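Local coordinates for protein octaprenyl Pyrophosphate Synthase (Helicobacter pylori, PDB 3TC1) that probably catalyses chain elongation of an allylic pyrophosphate with isopentenyl pyrophosphate to give octaprenyl pyrophosphate, with magnesium as cofactor, at residues D200-L203 and D204-Q207; S218-E222 and G223-L227. All coordinates share one frame; numbering follows the deposited sequence.

Interaction 1: residues D200-L203 and D204-Q207. With MG (magnesium ion), chain D.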
loop_
_atom_site.group_PDB
_atom_site.type_symbol
_atom_site.label_atom_id
_atom_site.label_comp_id
_atom_site.label_asym_id
_atom_site.label_seq_id
_atom_site.Cartn_x
_atom_site.Cartn_y
_atom_site.Cartn_z
ATOM N N ASP B 200 -5.947 -11.453 22.057
ATOM C CA ASP B 200 -6.346 -10.093 21.736
ATOM C C ASP B 200 -7.860 -10.046 21.556
ATOM O O ASP B 200 -8.523 -9.128 22.038
ATOM C CB ASP B 200 -5.669 -9.609 20.465
ATOM C CG ASP B 200 -6.079 -8.209 20.109
ATOM O OD1 ASP B 200 -5.630 -7.264 20.795
ATOM O OD2 ASP B 200 -6.868 -8.061 19.156
ATOM N N ASP B 201 -8.409 -11.042 20.867
ATOM C CA ASP B 201 -9.855 -11.090 20.666
ATOM C C ASP B 201 -10.530 -11.302 22.019
ATOM O O ASP B 201 -11.621 -10.792 22.274
ATOM C CB ASP B 201 -10.231 -12.237 19.719
ATOM C CG ASP B 201 -9.845 -11.957 18.273
ATOM O OD1 ASP B 201 -9.379 -10.829 17.989
ATOM O OD2 ASP B 201 -10.018 -12.861 17.419
ATOM N N LEU B 202 -9.868 -12.055 22.892
ATOM C CA LEU B 202 -10.413 -12.328 24.212
ATOM C C LEU B 202 -10.467 -11.037 25.033
ATOM O O LEU B 202 -11.479 -10.737 25.668
ATOM C CB LEU B 202 -9.558 -13.389 24.915
ATOM C CG LEU B 202 -10.049 -13.909 26.268
ATOM C CD1 LEU B 202 -11.471 -14.431 26.134
ATOM C CD2 LEU B 202 -9.120 -15.013 26.759
ATOM N N LEU B 203 -9.384 -10.264 24.999
ATOM C CA LEU B 203 -9.302 -9.007 25.734
ATOM C C LEU B 203 -10.299 -7.945 25.272
ATOM O O LEU B 203 -10.480 -6.921 25.936
ATOM C CB LEU B 203 -7.877 -8.457 25.674
ATOM C CG LEU B 203 -6.874 -9.274 26.495
ATOM C CD1 LEU B 203 -5.464 -8.733 26.295
ATOM C CD2 LEU B 203 -7.276 -9.222 27.968
ATOM N N ASP B 204 -10.955 -8.185 24.141
ATOM C CA ASP B 204 -11.941 -7.236 23.649
ATOM C C ASP B 204 -13.238 -7.408 24.416
ATOM O O ASP B 204 -14.032 -6.471 24.540
ATOM C CB ASP B 204 -12.241 -7.466 22.167
ATOM C CG ASP B 204 -13.272 -6.475 21.618
ATOM O OD1 ASP B 204 -12.987 -5.259 21.592
ATOM O OD2 ASP B 204 -14.369 -6.905 21.213
ATOM N N ILE B 205 -13.454 -8.608 24.939
ATOM C CA ILE B 205 -14.699 -8.881 25.646
ATOM C C ILE B 205 -14.591 -9.299 27.098
ATOM O O ILE B 205 -15.588 -9.667 27.714
ATOM C CB ILE B 205 -15.529 -9.933 24.877
ATOM C CG1 ILE B 205 -14.682 -11.180 24.584
ATOM C CG2 ILE B 205 -16.037 -9.328 23.582
ATOM C CD1 ILE B 205 -14.551 -12.141 25.751
ATOM N N THR B 206 -13.393 -9.247 27.657
ATOM C CA THR B 206 -13.258 -9.626 29.043
ATOM C C THR B 206 -12.153 -8.846 29.716
ATOM O O THR B 206 -11.133 -8.508 29.112
ATOM C CB THR B 206 -13.023 -11.145 29.206
ATOM O OG1 THR B 206 -13.358 -11.530 30.547
ATOM C CG2 THR B 206 -11.568 -11.510 28.914
ATOM N N GLN B 207 -12.375 -8.567 30.990
ATOM C CA GLN B 207 -11.436 -7.789 31.763
ATOM C C GLN B 207 -10.038 -8.309 31.936
ATOM O O GLN B 207 -9.774 -9.495 32.107
ATOM C CB GLN B 207 -12.013 -7.462 33.139
ATOM C CG GLN B 207 -12.730 -6.128 33.149
ATOM C CD GLN B 207 -11.820 -4.952 33.480
ATOM O OE1 GLN B 207 -10.595 -5.047 33.399
ATOM N NE2 GLN B 207 -12.428 -3.829 33.848
HETATM MG MG MG D . -8.542 -6.580 19.059
HETATM O O HOH W 1 -8.877 -6.777 21.519
HETATM O O HOH W 2 -7.295 -4.739 19.614
HETATM O O HOH W 3 -9.927 -8.289 18.556
HETATM O O HOH W 4 -9.554 -6.291 28.518
HETATM O O HOH W 5 -10.458 -5.256 18.704
HETATM O O HOH W 6 -7.999 -6.688 16.615
#
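I205 sets CG1 between its backbone N and carbonyl carbon (chi1 53°), and this turns its CD1 back onto L202, whose own CG lies anti to its backbone N (chi1 -174°), a torsion that carries its branch toward I205 and T206. The two methyls, L202 CD1 and I205 CD1, meet at 3.9 Å, with the chains crossing at about a right angle. T206 brings its methyl to the same leucine from beyond, CG2 resting 3.9 Å from L202 CG, while I269 of helix 268-286 packs on both I205 and T206. Beneath these groups the last turn is held by the backbone: I205 N donates to L202 O at 3.0 Å and D204 N to D201 O at a longer 3.3 Å, each donor standing above the carbonyl plane.

The acidic face of the same turn carries the metal. D200 gives the magnesium one oxygen, OD2, at 2.2 Å, and five waters complete six ligands; its OD1 accepts from water 2, so the carboxylate grips the ion directly and through its shell. D201 works one layer further out: its OD1 accepts, at 2.7 Å, from water 3, itself a ligand of the magnesium, while Q197 and Y155 fix the carboxylate. D204 turns to the loop that follows, S218 and D219, rather than to the metal. D200, D201 and D204 are the aspartates of a DDxxD sequence, the second aspartate-rich motif of the all-helical polyprenyl synthetase fold, which in relatives binds magnesium together with substrate pyrophosphate.

Interaction 2: residues S218-E222 and G223-L227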
loop_
_atom_site.group_PDB
_atom_site.type_symbol
_atom_site.label_atom_id
_atom_site.label_comp_id
_atom_site.label_asym_id
_atom_site.label_seq_id
_atom_site.Cartn_x
_atom_site.Cartn_y
_atom_site.Cartn_z
ATOM N N SER B 218 -15.327 -3.884 21.007
ATOM C CA SER B 218 -15.308 -3.254 19.693
ATOM C C SER B 218 -15.560 -4.214 18.534
ATOM O O SER B 218 -16.085 -3.812 17.497
ATOM C CB SER B 218 -13.948 -2.585 19.455
ATOM O OG SER B 218 -13.619 -1.665 20.485
ATOM N N ASP B 219 -15.189 -5.478 18.712
ATOM C CA ASP B 219 -15.299 -6.459 17.638
ATOM C C ASP B 219 -16.664 -6.810 17.052
ATOM O O ASP B 219 -16.895 -6.580 15.868
ATOM C CB ASP B 219 -14.557 -7.745 18.037
ATOM C CG ASP B 219 -13.066 -7.511 18.270
ATOM O OD1 ASP B 219 -12.529 -6.503 17.750
ATOM O OD2 ASP B 219 -12.426 -8.332 18.960
ATOM N N PHE B 220 -17.567 -7.368 17.855
ATOM C CA PHE B 220 -18.882 -7.761 17.337
ATOM C C PHE B 220 -19.640 -6.553 16.781
ATOM O O PHE B 220 -20.334 -6.648 15.763
ATOM C CB PHE B 220 -19.701 -8.437 18.443
ATOM C CG PHE B 220 -20.781 -9.359 17.929
ATOM C CD1 PHE B 220 -20.484 -10.339 16.982
ATOM C CD2 PHE B 220 -22.083 -9.265 18.409
ATOM C CE1 PHE B 220 -21.468 -11.210 16.518
ATOM C CE2 PHE B 220 -23.074 -10.129 17.955
ATOM C CZ PHE B 220 -22.766 -11.105 17.003
ATOM N N LYS B 221 -19.500 -5.424 17.466
ATOM C CA LYS B 221 -20.136 -4.172 17.064
ATOM C C LYS B 221 -19.672 -3.764 15.666
ATOM O O LYS B 221 -20.399 -3.088 14.932
ATOM C CB LYS B 221 -19.781 -3.077 18.076
ATOM C CG LYS B 221 -20.202 -1.671 17.683
ATOM C CD LYS B 221 -19.838 -0.669 18.776
ATOM C CE LYS B 221 -18.332 -0.587 18.983
ATOM N NZ LYS B 221 -17.973 0.324 20.103
ATOM N N GLU B 222 -18.463 -4.183 15.307
ATOM C CA GLU B 222 -17.892 -3.869 14.000
ATOM C C GLU B 222 -18.081 -4.981 12.973
ATOM O O GLU B 222 -17.554 -4.892 11.866
ATOM C CB GLU B 222 -16.396 -3.572 14.126
ATOM C CG GLU B 222 -16.053 -2.255 14.790
ATOM C CD GLU B 222 -14.564 -1.972 14.740
ATOM O OE1 GLU B 222 -14.005 -1.925 13.622
ATOM O OE2 GLU B 222 -13.953 -1.799 15.815
ATOM N N GLY B 223 -18.802 -6.036 13.341
ATOM C CA GLY B 223 -19.037 -7.116 12.399
ATOM C C GLY B 223 -18.073 -8.291 12.440
ATOM O O GLY B 223 -18.171 -9.200 11.613
ATOM N N LYS B 224 -17.144 -8.295 13.391
ATOM C CA LYS B 224 -16.188 -9.395 13.494
ATOM C C LYS B 224 -16.686 -10.452 14.469
ATOM O O LYS B 224 -16.815 -10.173 15.657
ATOM C CB LYS B 224 -14.830 -8.883 13.981
ATOM C CG LYS B 224 -14.147 -7.898 13.044
ATOM C CD LYS B 224 -12.844 -7.406 13.648
ATOM C CE LYS B 224 -12.193 -6.350 12.774
ATOM N NZ LYS B 224 -10.991 -5.765 13.432
ATOM N N THR B 225 -16.975 -11.655 13.971
ATOM C CA THR B 225 -17.429 -12.738 14.837
ATOM C C THR B 225 -16.189 -13.505 15.293
ATOM O O THR B 225 -15.784 -14.487 14.666
ATOM C CB THR B 225 -18.385 -13.704 14.105
ATOM O OG1 THR B 225 -19.439 -12.959 13.480
ATOM C CG2 THR B 225 -19.005 -14.679 15.101
ATOM N N THR B 226 -15.590 -13.038 16.386
ATOM C CA THR B 226 -14.374 -13.632 16.931
ATOM C C THR B 226 -14.620 -14.959 17.649
ATOM O O THR B 226 -15.766 -15.349 17.868
ATOM C CB THR B 226 -13.672 -12.643 17.886
ATOM O OG1 THR B 226 -14.560 -12.287 18.952
ATOM C CG2 THR B 226 -13.292 -11.367 17.133
ATOM N N LEU B 227 -13.539 -15.643 18.018
ATOM C CA LEU B 227 -13.650 -16.948 18.677
ATOM C C LEU B 227 -14.672 -17.021 19.817
ATOM O O LEU B 227 -15.476 -17.945 19.867
ATOM C CB LEU B 227 -12.273 -17.416 19.176
ATOM C CG LEU B 227 -12.214 -18.890 19.606
ATOM C CD1 LEU B 227 -12.766 -19.777 18.490
ATOM C CD2 LEU B 227 -10.778 -19.279 19.941
HETATM O O HOH W 7 -13.570 -10.346 20.435
HETATM O O HOH W 8 -12.580 -4.461 15.995
HETATM O O HOH W 9 -10.409 -7.716 15.748
#
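D219 holds CG beside its own backbone N, anti to the carbonyl carbon (chi1 -61°), which brings the carboxylate up to T226 across the bend. CB sits 3.9 Å from T226 CG2, the two side chains crossing at about a right angle, and CG passes the same methyl. OD2 lies 3.6 Å from T226 CG2 and accepts from water 7, which in turn accepts from T226 OG1 at 2.6 Å. Between OD1 and K224 lie water 8, which donates to OD1 and takes only a weak bond from NZ, and water 9, which accepts from K224 NZ at 3.1 Å and gives OD1 a weak bond. NZ itself stays 4.6 Å from D219 OD1, and its charge would probably help to stabilise the carboxylate. The D219 side chain comes within about 4 Å of the magnesium without being a ligand.

The backbone beneath is a Schellman motif that ends a single helix-like turn: K224 N donates to D219 O at 3.0 Å and G223 N to F220 O at 2.9 Å, with G223 in the left-handed conformation (phi 94°). D219 O also accepts from E222 N, the two donors arriving from opposite faces of its carbonyl plane. The chain then runs through an inverse gamma turn centred on T225 toward helix 227-233. F220 presents its ring edge to K224 O and stacks on Y229 of that helix.

Interaction 1 comes first along the chain, at the C-terminal end of helix 182-205; interaction 2 follows in the loop that leads to helix 227-233. Their centres lie 11 Å apart, on the same side of the chain's centre, and the two touch directly. D204 receives the start of the loop, OD1 probably accepting from S218 N at 2.8 Å and OD2 from D219 N, while D201 OD2 packs on T226 CG2 at the loop's far end. The bend of 218-227 is therefore held beside the magnesium bound by D200, consistent with both belonging to the active-site region where relatives bind magnesium and the substrate pyrophosphate.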